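Local coordinates for PA14 domain-containing protein (Clostridium clariflavum, PDB 6QDI) that probably senses plant biomass outside the cell through its tandem calcium-binding PA14 domains, as part of a membrane-bound RsgI-type anti-sigma factor, at residues T20-F28 with I132-P140. Residues are numbered along the deposited sequence; the frame is centred on the assembly and turned at random.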
loop_
_atom_site.group_PDB
_atom_site.type_symbol
_atom_site.label_atom_id
_atom_site.label_comp_id
_atom_site.label_asym_id
_atom_site.label_seq_id
_atom_site.Cartn_x
_atom_site.Cartn_y
_atom_site.Cartn_z
ATOM N N THR A 20 -0.475 -5.752 10.929
ATOM C CA THR A 20 0.858 -6.070 11.403
ATOM C C THR A 20 0.843 -7.460 12.075
ATOM O O THR A 20 -0.144 -7.853 12.680
ATOM C CB THR A 20 1.380 -4.997 12.401
ATOM O OG1 THR A 20 2.772 -5.209 12.636
ATOM C CG2 THR A 20 0.620 -4.990 13.732
ATOM N N ARG A 21 1.961 -8.155 11.940
ATOM C CA ARG A 21 2.125 -9.449 12.618
ATOM C C ARG A 21 3.594 -9.747 12.698
ATOM O O ARG A 21 4.404 -9.153 11.989
ATOM C CB ARG A 21 1.387 -10.552 11.867
ATOM C CG ARG A 21 2.008 -10.950 10.536
ATOM C CD ARG A 21 1.131 -11.870 9.724
ATOM N NE ARG A 21 1.838 -12.391 8.557
ATOM C CZ ARG A 21 1.268 -12.969 7.490
ATOM N NH1 ARG A 21 -0.059 -13.132 7.405
ATOM N NH2 ARG A 21 2.047 -13.371 6.484
ATOM N N VAL A 22 3.967 -10.694 13.556
ATOM C CA VAL A 22 5.332 -11.146 13.612
ATOM C C VAL A 22 5.475 -12.429 12.788
ATOM O O VAL A 22 4.746 -13.421 13.002
ATOM C CB VAL A 22 5.791 -11.329 15.066
ATOM C CG1 VAL A 22 7.163 -11.978 15.107
ATOM C CG2 VAL A 22 5.839 -9.994 15.778
ATOM N N ASP A 23 6.391 -12.374 11.830
ATOM C CA ASP A 23 6.697 -13.500 10.972
ATOM C C ASP A 23 7.997 -14.157 11.458
ATOM O O ASP A 23 9.004 -13.493 11.672
ATOM C CB ASP A 23 6.827 -13.014 9.533
ATOM C CG ASP A 23 5.513 -12.486 8.988
ATOM O OD1 ASP A 23 4.473 -13.151 9.161
ATOM O OD2 ASP A 23 5.569 -11.366 8.390
ATOM N N LYS A 24 7.987 -15.467 11.628
ATOM C CA LYS A 24 9.128 -16.130 12.242
ATOM C C LYS A 24 10.394 -16.048 11.424
ATOM O O LYS A 24 11.463 -15.871 11.985
ATOM C CB LYS A 24 8.812 -17.583 12.576
ATOM C CG LYS A 24 7.794 -17.718 13.700
ATOM C CD LYS A 24 7.623 -19.167 14.100
ATOM C CE LYS A 24 6.518 -19.336 15.151
ATOM N NZ LYS A 24 6.884 -18.734 16.466
ATOM N N THR A 25 10.234 -16.100 10.103
ATOM C CA THR A 25 11.307 -15.953 9.155
ATOM C C THR A 25 10.749 -15.227 7.924
ATOM O O THR A 25 9.520 -15.142 7.767
ATOM C CB THR A 25 11.844 -17.332 8.688
ATOM O OG1 THR A 25 10.803 -18.039 8.044
ATOM C CG2 THR A 25 12.434 -18.162 9.828
ATOM N N ILE A 26 11.645 -14.725 7.064
ATOM C CA ILE A 26 11.199 -14.164 5.764
ATOM C C ILE A 26 11.344 -15.278 4.736
ATOM O O ILE A 26 12.399 -15.470 4.143
ATOM C CB ILE A 26 11.977 -12.886 5.372
ATOM C CG1 ILE A 26 11.906 -11.835 6.486
ATOM C CG2 ILE A 26 11.371 -12.336 4.080
ATOM C CD1 ILE A 26 12.383 -10.434 6.148
ATOM N N ASP A 27 10.254 -16.011 4.537
ATOM C CA ASP A 27 10.236 -17.184 3.684
ATOM C C ASP A 27 8.809 -17.394 3.256
ATOM O O ASP A 27 8.059 -18.081 3.949
ATOM C CB ASP A 27 10.785 -18.381 4.466
ATOM C CG ASP A 27 10.845 -19.656 3.667
ATOM O OD1 ASP A 27 10.749 -19.628 2.416
ATOM O OD2 ASP A 27 11.024 -20.663 4.351
ATOM N N PHE A 28 8.413 -16.718 2.184
ATOM C CA PHE A 28 7.015 -16.662 1.781
ATOM C C PHE A 28 6.839 -16.979 0.322
ATOM O O PHE A 28 7.600 -16.514 -0.527
ATOM C CB PHE A 28 6.421 -15.276 2.051
ATOM C CG PHE A 28 6.219 -15.022 3.498
ATOM C CD1 PHE A 28 5.158 -15.588 4.142
ATOM C CD2 PHE A 28 7.082 -14.234 4.235
ATOM C CE1 PHE A 28 4.942 -15.391 5.492
ATOM C CE2 PHE A 28 6.874 -14.027 5.605
ATOM C CZ PHE A 28 5.818 -14.618 6.224
ATOM N N ILE A 132 17.962 -20.264 5.143
ATOM C CA ILE A 132 17.026 -19.231 5.520
ATOM C C ILE A 132 17.542 -18.604 6.812
ATOM O O ILE A 132 17.961 -19.285 7.743
ATOM C CB ILE A 132 15.616 -19.828 5.706
ATOM C CG1 ILE A 132 15.076 -20.291 4.350
ATOM C CG2 ILE A 132 14.668 -18.815 6.369
ATOM C CD1 ILE A 132 14.751 -19.132 3.443
ATOM N N VAL A 133 17.467 -17.277 6.917
ATOM C CA VAL A 133 17.872 -16.625 8.164
ATOM C C VAL A 133 16.891 -17.092 9.239
ATOM O O VAL A 133 15.682 -16.921 9.080
ATOM C CB VAL A 133 17.875 -15.097 8.071
ATOM C CG1 VAL A 133 18.305 -14.550 9.418
ATOM C CG2 VAL A 133 18.834 -14.632 6.999
ATOM N N PRO A 134 17.393 -17.744 10.300
ATOM C CA PRO A 134 16.470 -18.448 11.204
ATOM C C PRO A 134 15.833 -17.575 12.272
ATOM O O PRO A 134 16.377 -16.510 12.653
ATOM C CB PRO A 134 17.356 -19.482 11.862
ATOM C CG PRO A 134 18.710 -18.851 11.868
ATOM C CD PRO A 134 18.806 -18.046 10.603
ATOM N N THR A 135 14.715 -18.026 12.802
ATOM C CA THR A 135 13.937 -17.224 13.715
ATOM C C THR A 135 14.701 -16.824 14.969
ATOM O O THR A 135 14.510 -15.712 15.492
ATOM C CB THR A 135 12.594 -17.912 14.034
ATOM O OG1 THR A 135 11.647 -16.969 14.568
ATOM C CG2 THR A 135 12.748 -19.089 15.001
ATOM N N GLU A 136 15.594 -17.680 15.438
ATOM C CA GLU A 136 16.270 -17.393 16.691
ATOM C C GLU A 136 17.290 -16.263 16.549
ATOM O O GLU A 136 17.812 -15.779 17.575
ATOM C CB GLU A 136 16.913 -18.628 17.310
ATOM C CG GLU A 136 18.000 -19.235 16.483
ATOM C CD GLU A 136 17.570 -20.243 15.417
ATOM O OE1 GLU A 136 16.347 -20.429 15.137
ATOM O OE2 GLU A 136 18.524 -20.848 14.851
ATOM N N CYS A 137 17.576 -15.847 15.309
ATOM C CA CYS A 137 18.482 -14.745 15.049
ATOM C C CYS A 137 17.737 -13.429 14.687
ATOM O O CYS A 137 18.386 -12.450 14.321
ATOM C CB CYS A 137 19.433 -15.100 13.927
ATOM S SG CYS A 137 20.546 -16.439 14.352
ATOM N N LEU A 138 16.408 -13.438 14.786
ATOM C CA LEU A 138 15.589 -12.292 14.389
ATOM C C LEU A 138 14.747 -11.845 15.573
ATOM O O LEU A 138 14.087 -12.680 16.198
ATOM C CB LEU A 138 14.709 -12.692 13.208
ATOM C CG LEU A 138 15.449 -13.102 11.929
ATOM C CD1 LEU A 138 14.485 -13.673 10.898
ATOM C CD2 LEU A 138 16.247 -11.935 11.326
ATOM N N TYR A 139 14.674 -10.527 15.798
ATOM C CA TYR A 139 13.924 -9.952 16.926
ATOM C C TYR A 139 12.992 -8.883 16.357
ATOM O O TYR A 139 13.451 -8.020 15.598
ATOM C CB TYR A 139 14.866 -9.283 17.907
ATOM C CG TYR A 139 15.907 -10.220 18.475
ATOM C CD1 TYR A 139 17.029 -10.584 17.727
ATOM C CD2 TYR A 139 15.776 -10.739 19.737
ATOM C CE1 TYR A 139 17.979 -11.448 18.224
ATOM C CE2 TYR A 139 16.740 -11.602 20.266
ATOM C CZ TYR A 139 17.837 -11.948 19.509
ATOM O OH TYR A 139 18.766 -12.827 20.029
ATOM N N PRO A 140 11.715 -8.926 16.708
ATOM C CA PRO A 140 10.775 -8.039 16.012
ATOM C C PRO A 140 10.753 -6.611 16.559
ATOM O O PRO A 140 10.848 -6.423 17.783
ATOM C CB PRO A 140 9.415 -8.732 16.213
ATOM C CG PRO A 140 9.604 -9.465 17.507
ATOM C CD PRO A 140 11.025 -9.947 17.507
HETATM O O HOH W 1 9.820 -17.787 16.617
HETATM O O HOH W 2 14.481 -15.355 7.039
#
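Thr-135 and Lys-24 form the single direct hydrogen bond between residues 20-28 and 132-140: the hydroxyl OG1 donates to the Lys-24 backbone O over 2.8 Å. With OG1 anti to the backbone N (chi1 -161°), the short threonine side chain reaches that carbonyl, approaching at a C=O...O angle of 115° and tilted 28° from the carbonyl plane. The Thr-135 CA adds a C-H...O contact to the same oxygen. A hydroxyl suits the place because it can donate to the carbonyl and accept from a water at once: this water donates to OG1 at 2.9 Å and accepts a hydrogen bond from NZ of Lys-24, whose chain runs alongside Thr-135 and bends at its last torsion. A second water bridges the backbones, taking the N-H of Ile-26 and donating to Val-133 O at 2.8 Å, where the chains stand too far apart to bond directly.

Van der Waals contacts fill in around these bonds. Thr-25 turns its methyl CG2 to the Val-133 O and Thr-135 N, while its CB meets Ile-132 CG2 at 3.9 Å. The other branch of Ile-132 ends in CD1, which lies 3.9 Å from Asp-27 CG; the two side chains cross at about a right angle, and the branched isoleucine thus serves two neighbours. Leu-138 brings CD1 near the Lys-24 O. At the far end Val-22 CG2 makes an apolar contact with Pro-140 CB at 3.8 Å, two compact side chains suited to a partly exposed margin.

The contact joins the turn between strands 17-23 and 27-31 to the closing segment of the first PA14 domain's beta-sandwich. Strands 17-23 and 138-140 belong to one sheet, 27-31 and 131-132 to the other. Strand 117-125 lies between the last two, and Leu-4 of strand 4-9 packs against both Ile-26 and Leu-138.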